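Long-range contact in C2 toxin component I (Clostridium botulinum, PDB 2J3X), which is the enzymatic component of the binary C2 toxin and acts as an ADP-ribosyltransferase, probably modifying actin inside the target cell: residues I115-L129 with A198-L210. The protein carries 2 engineered substitutions. Numbering follows the deposited sequence.
Sequences IRDVELDRDISDETL and AIITTIKGKDYIL. Unlike the reference sequence in segment 115-129: D121 (reference Asn). With SO4 (sulfate ion), chain O.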
loop_
_atom_site.group_PDB
_atom_site.type_symbol
_atom_site.label_atom_id
_atom_site.label_comp_id
_atom_site.label_asym_id
_atom_site.label_seq_id
_atom_site.Cartn_x
_atom_site.Cartn_y
_atom_site.Cartn_z
ATOM N N ILE A 115 21.236 -6.280 7.741
ATOM C CA ILE A 115 21.363 -5.212 8.706
ATOM C C ILE A 115 22.469 -5.498 9.738
ATOM O O ILE A 115 23.312 -4.623 10.008
ATOM C CB ILE A 115 19.986 -5.021 9.418
ATOM C CG1 ILE A 115 18.913 -4.494 8.455
ATOM C CG2 ILE A 115 20.170 -4.158 10.657
ATOM C CD1 ILE A 115 19.296 -3.267 7.805
ATOM N N ARG A 116 22.480 -6.707 10.278
ATOM C CA ARG A 116 23.538 -7.097 11.235
ATOM C C ARG A 116 24.682 -7.696 10.423
ATOM O O ARG A 116 24.707 -8.907 10.214
ATOM C CB ARG A 116 23.001 -8.111 12.195
ATOM C CG ARG A 116 21.943 -7.502 13.184
ATOM C CD ARG A 116 21.307 -8.617 13.968
ATOM N NE ARG A 116 20.418 -8.109 15.035
ATOM C CZ ARG A 116 19.373 -8.776 15.504
ATOM N NH1 ARG A 116 19.040 -9.973 14.970
ATOM N NH2 ARG A 116 18.625 -8.250 16.486
ATOM N N ASP A 117 25.632 -6.859 10.033
ATOM C CA ASP A 117 26.677 -7.285 9.044
ATOM C C ASP A 117 28.005 -7.659 9.661
ATOM O O ASP A 117 28.921 -8.135 8.946
ATOM C CB ASP A 117 27.056 -6.182 8.072
ATOM C CG ASP A 117 25.999 -5.867 7.072
ATOM O OD1 ASP A 117 24.997 -6.581 7.009
ATOM O OD2 ASP A 117 26.233 -4.908 6.282
ATOM N N VAL A 118 28.173 -7.436 10.953
ATOM C CA VAL A 118 29.530 -7.523 11.482
ATOM C C VAL A 118 29.540 -8.281 12.812
ATOM O O VAL A 118 28.501 -8.450 13.423
ATOM C CB VAL A 118 30.240 -6.135 11.554
ATOM C CG1 VAL A 118 30.288 -5.469 10.194
ATOM C CG2 VAL A 118 29.572 -5.240 12.579
ATOM N N GLU A 119 30.702 -8.817 13.176
ATOM C CA GLU A 119 30.857 -9.637 14.393
ATOM C C GLU A 119 29.875 -10.794 14.387
ATOM O O GLU A 119 28.926 -10.829 15.166
ATOM C CB GLU A 119 30.609 -8.757 15.621
ATOM C CG GLU A 119 31.451 -7.467 15.627
ATOM C CD GLU A 119 32.580 -7.506 16.669
ATOM O OE1 GLU A 119 33.636 -8.124 16.387
ATOM O OE2 GLU A 119 32.400 -6.915 17.766
ATOM N N LEU A 120 30.090 -11.745 13.464
ATOM C CA LEU A 120 29.249 -12.915 13.340
ATOM C C LEU A 120 27.779 -12.562 13.273
ATOM O O LEU A 120 26.914 -13.226 13.871
ATOM C CB LEU A 120 29.535 -13.968 14.440
ATOM C CG LEU A 120 30.960 -14.522 14.513
ATOM C CD1 LEU A 120 31.151 -15.401 15.740
ATOM C CD2 LEU A 120 31.319 -15.263 13.214
ATOM N N ASP A 121 27.510 -11.517 12.478
ATOM C CA ASP A 121 26.174 -11.108 12.138
ATOM C C ASP A 121 25.321 -10.788 13.387
ATOM O O ASP A 121 24.139 -11.063 13.487
ATOM C CB ASP A 121 25.619 -12.130 11.184
ATOM C CG ASP A 121 26.412 -12.140 9.851
ATOM O OD1 ASP A 121 27.386 -11.355 9.663
ATOM O OD2 ASP A 121 26.074 -12.923 8.995
ATOM N N ARG A 122 25.992 -10.140 14.329
ATOM C CA ARG A 122 25.365 -9.691 15.572
ATOM C C ARG A 122 25.323 -8.174 15.651
ATOM O O ARG A 122 24.384 -7.600 16.240
ATOM C CB ARG A 122 26.121 -10.255 16.776
ATOM C CG ARG A 122 25.726 -11.705 17.092
ATOM C CD ARG A 122 26.629 -12.303 18.144
ATOM N NE ARG A 122 28.027 -12.369 17.733
ATOM C CZ ARG A 122 29.029 -12.798 18.502
ATOM N NH1 ARG A 122 28.800 -13.201 19.751
ATOM N NH2 ARG A 122 30.273 -12.789 18.037
ATOM N N ASP A 123 26.300 -7.507 15.055
ATOM C CA ASP A 123 26.372 -6.071 15.223
ATOM C C ASP A 123 26.055 -5.328 13.960
ATOM O O ASP A 123 26.106 -5.878 12.860
ATOM C CB ASP A 123 27.755 -5.636 15.731
ATOM C CG ASP A 123 28.086 -6.219 17.114
ATOM O OD1 ASP A 123 27.211 -6.792 17.789
ATOM O OD2 ASP A 123 29.277 -6.109 17.483
ATOM N N ILE A 124 25.780 -4.040 14.112
ATOM C CA ILE A 124 25.342 -3.219 12.995
ATOM C C ILE A 124 26.332 -2.092 12.800
ATOM O O ILE A 124 26.673 -1.388 13.760
ATOM C CB ILE A 124 23.933 -2.635 13.277
ATOM C CG1 ILE A 124 22.956 -3.796 13.480
ATOM C CG2 ILE A 124 23.437 -1.738 12.131
ATOM C CD1 ILE A 124 21.550 -3.388 14.112
ATOM N N SER A 125 26.830 -1.941 11.572
ATOM C CA SER A 125 27.802 -0.922 11.246
ATOM C C SER A 125 27.083 0.430 11.127
ATOM O O SER A 125 25.934 0.506 10.695
ATOM C CB SER A 125 28.456 -1.253 9.894
ATOM O OG SER A 125 29.355 -0.219 9.513
ATOM N N ASP A 126 27.768 1.505 11.482
ATOM C CA ASP A 126 27.246 2.862 11.235
ATOM C C ASP A 126 27.001 3.103 9.757
ATOM O O ASP A 126 26.102 3.832 9.383
ATOM C CB ASP A 126 28.225 3.929 11.742
ATOM C CG ASP A 126 28.186 4.075 13.222
ATOM O OD1 ASP A 126 27.267 3.487 13.854
ATOM O OD2 ASP A 126 29.092 4.766 13.780
ATOM N N GLU A 127 27.837 2.528 8.910
ATOM C CA GLU A 127 27.589 2.583 7.482
ATOM C C GLU A 127 26.198 2.075 7.063
ATOM O O GLU A 127 25.509 2.693 6.187
ATOM C CB GLU A 127 28.683 1.795 6.746
ATOM C CG GLU A 127 28.515 1.876 5.239
ATOM C CD GLU A 127 29.722 1.306 4.456
ATOM O OE1 GLU A 127 30.489 0.577 5.058
ATOM O OE2 GLU A 127 29.883 1.585 3.235
ATOM N N THR A 128 25.803 0.948 7.647
ATOM C CA THR A 128 24.522 0.322 7.350
ATOM C C THR A 128 23.394 1.165 7.956
ATOM O O THR A 128 22.349 1.371 7.327
ATOM C CB THR A 128 24.486 -1.088 7.973
ATOM O OG1 THR A 128 25.635 -1.821 7.522
ATOM C CG2 THR A 128 23.206 -1.863 7.601
ATOM N N LEU A 129 23.605 1.653 9.168
ATOM C CA LEU A 129 22.618 2.566 9.744
ATOM C C LEU A 129 22.389 3.750 8.804
ATOM O O LEU A 129 21.248 4.146 8.556
ATOM C CB LEU A 129 23.141 3.111 11.068
ATOM C CG LEU A 129 22.235 4.187 11.694
ATOM C CD1 LEU A 129 20.819 3.703 12.043
ATOM C CD2 LEU A 129 22.930 4.713 12.966
ATOM N N ALA A 198 16.350 7.104 12.987
ATOM C CA ALA A 198 16.809 5.743 13.205
ATOM C C ALA A 198 18.124 5.792 13.953
ATOM O O ALA A 198 19.002 6.607 13.613
ATOM C CB ALA A 198 17.016 5.049 11.866
ATOM N N ILE A 199 18.252 4.927 14.934
ATOM C CA ILE A 199 19.524 4.792 15.703
ATOM C C ILE A 199 19.821 3.324 15.867
ATOM O O ILE A 199 18.922 2.493 15.718
ATOM C CB ILE A 199 19.468 5.478 17.089
ATOM C CG1 ILE A 199 18.415 4.803 17.983
ATOM C CG2 ILE A 199 19.283 6.983 16.914
ATOM C CD1 ILE A 199 18.493 5.260 19.517
ATOM N N ILE A 200 21.070 3.010 16.191
ATOM C CA ILE A 200 21.398 1.665 16.631
ATOM C C ILE A 200 21.184 1.610 18.133
ATOM O O ILE A 200 21.564 2.551 18.861
ATOM C CB ILE A 200 22.849 1.234 16.267
ATOM C CG1 ILE A 200 22.966 1.087 14.742
ATOM C CG2 ILE A 200 23.191 -0.118 16.921
ATOM C CD1 ILE A 200 24.426 1.294 14.204
ATOM N N THR A 201 20.516 0.562 18.570
ATOM C CA THR A 201 20.284 0.297 19.994
ATOM C C THR A 201 20.574 -1.165 20.368
ATOM O O THR A 201 20.481 -2.064 19.538
ATOM C CB THR A 201 18.846 0.668 20.449
ATOM O OG1 THR A 201 18.842 0.757 21.888
ATOM C CG2 THR A 201 17.822 -0.411 20.018
ATOM N N THR A 202 20.927 -1.393 21.636
ATOM C CA THR A 202 21.179 -2.732 22.170
ATOM C C THR A 202 20.133 -3.023 23.244
ATOM O O THR A 202 19.911 -2.217 24.158
ATOM C CB THR A 202 22.616 -2.813 22.749
ATOM O OG1 THR A 202 23.562 -2.376 21.758
ATOM C CG2 THR A 202 22.965 -4.200 23.215
ATOM N N ILE A 203 19.439 -4.137 23.101
ATOM C CA ILE A 203 18.407 -4.505 24.028
ATOM C C ILE A 203 18.648 -5.944 24.402
ATOM O O ILE A 203 18.735 -6.796 23.519
ATOM C CB ILE A 203 16.980 -4.401 23.399
ATOM C CG1 ILE A 203 16.639 -2.948 23.047
ATOM C CG2 ILE A 203 15.937 -5.008 24.348
ATOM C CD1 ILE A 203 15.349 -2.768 22.164
ATOM N N LYS A 204 18.741 -6.228 25.715
ATOM C CA LYS A 204 19.074 -7.589 26.212
ATOM C C LYS A 204 20.228 -8.203 25.395
ATOM O O LYS A 204 20.170 -9.376 24.977
ATOM C CB LYS A 204 17.853 -8.540 26.212
ATOM C CG LYS A 204 16.690 -8.196 27.195
ATOM C CD LYS A 204 15.658 -9.359 27.250
ATOM C CE LYS A 204 16.023 -10.458 28.304
ATOM N NZ LYS A 204 15.079 -11.675 28.304
ATOM N N GLY A 205 21.268 -7.398 25.171
ATOM C CA GLY A 205 22.499 -7.886 24.570
ATOM C C GLY A 205 22.406 -8.120 23.065
ATOM O O GLY A 205 23.348 -8.662 22.457
ATOM N N LYS A 206 21.282 -7.716 22.447
ATOM C CA LYS A 206 21.169 -7.829 20.977
ATOM C C LYS A 206 21.080 -6.446 20.318
ATOM O O LYS A 206 20.508 -5.552 20.909
ATOM C CB LYS A 206 19.959 -8.705 20.629
ATOM C CG LYS A 206 20.079 -10.130 21.236
ATOM C CD LYS A 206 19.478 -11.170 20.292
ATOM C CE LYS A 206 19.918 -12.580 20.653
ATOM N NZ LYS A 206 19.411 -12.943 22.027
ATOM N N ASP A 207 21.619 -6.269 19.098
ATOM C CA ASP A 207 21.562 -4.977 18.385
ATOM C C ASP A 207 20.474 -4.847 17.323
ATOM O O ASP A 207 20.169 -5.825 16.597
ATOM C CB ASP A 207 22.877 -4.660 17.729
ATOM C CG ASP A 207 23.966 -4.405 18.773
ATOM O OD1 ASP A 207 23.839 -4.907 19.903
ATOM O OD2 ASP A 207 24.917 -3.708 18.471
ATOM N N TYR A 208 19.910 -3.632 17.257
ATOM C CA TYR A 208 18.750 -3.353 16.393
ATOM C C TYR A 208 18.875 -1.961 15.851
ATOM O O TYR A 208 19.446 -1.054 16.488
ATOM C CB TYR A 208 17.428 -3.391 17.199
ATOM C CG TYR A 208 17.154 -4.678 17.878
ATOM C CD1 TYR A 208 17.653 -4.944 19.163
ATOM C CD2 TYR A 208 16.321 -5.649 17.264
ATOM C CE1 TYR A 208 17.348 -6.184 19.808
ATOM C CE2 TYR A 208 16.012 -6.862 17.914
ATOM C CZ TYR A 208 16.534 -7.125 19.157
ATOM O OH TYR A 208 16.237 -8.317 19.829
ATOM N N ILE A 209 18.325 -1.741 14.668
ATOM C CA ILE A 209 18.044 -0.361 14.288
ATOM C C ILE A 209 16.645 -0.025 14.859
ATOM O O ILE A 209 15.642 -0.669 14.514
ATOM C CB ILE A 209 18.067 -0.160 12.766
ATOM C CG1 ILE A 209 19.524 -0.313 12.250
ATOM C CG2 ILE A 209 17.565 1.292 12.398
ATOM C CD1 ILE A 209 19.658 -0.200 10.702
ATOM N N LEU A 210 16.601 0.987 15.744
ATOM C CA LEU A 210 15.343 1.446 16.359
ATOM C C LEU A 210 14.908 2.641 15.533
ATOM O O LEU A 210 15.606 3.657 15.436
ATOM C CB LEU A 210 15.585 1.857 17.815
ATOM C CG LEU A 210 14.384 2.474 18.549
ATOM C CD1 LEU A 210 13.212 1.440 18.690
ATOM C CD2 LEU A 210 14.918 2.968 19.940
HETATM S S SO4 O . 20.227 -9.484 8.837
HETATM O O1 SO4 O . 19.259 -10.280 9.549
HETATM O O2 SO4 O . 19.517 -8.353 8.227
HETATM O O3 SO4 O . 21.292 -8.975 9.689
HETATM O O4 SO4 O . 20.910 -10.265 7.755
HETATM O O HOH W 1 22.747 -8.773 18.096
#
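R116 reaches from the loop before helix 126-136 to the beta hairpin of strands 191-203 and 206-216, in the first of two ADP-ribosyltransferase-type regions. Its NE donates to D207 O at 2.8 Å, and NH2 donates to the same oxygen at 2.9 Å. R116 grips this single oxygen side-on, with the oxygen 3° out of the guanidinium plane. NH2 also sits over one face of the Y208 ring, 3.3 Å from CE2, in a cation-pi contact; the guanidinium and ring planes are 68° apart. NH1 is held by E158 O, which further limits rotation of the group.

Deeper in, I124 lays CD1 against the backbone of Y208, 3.5 Å from its C atom. Its CG2 meets I200 CD1, and the two side chains run past each other in opposite directions. L129, on the first turn of the helix, adds CB against I200 and CD1 against A198 and I209. V132 of the same helix continues this apolar layer against I115 and I209.

A sulfate, probably from the crystallisation liquor, lies beside the start of the loop and accepts from I115 N and R116 N. R122 and D123 both face V118 in a classic beta bulge, and their N atoms reach V118 O from opposite faces of its plane. One water bridges the segments, donating to R122 O at 2.7 Å and accepting from D207 N at 2.9 Å.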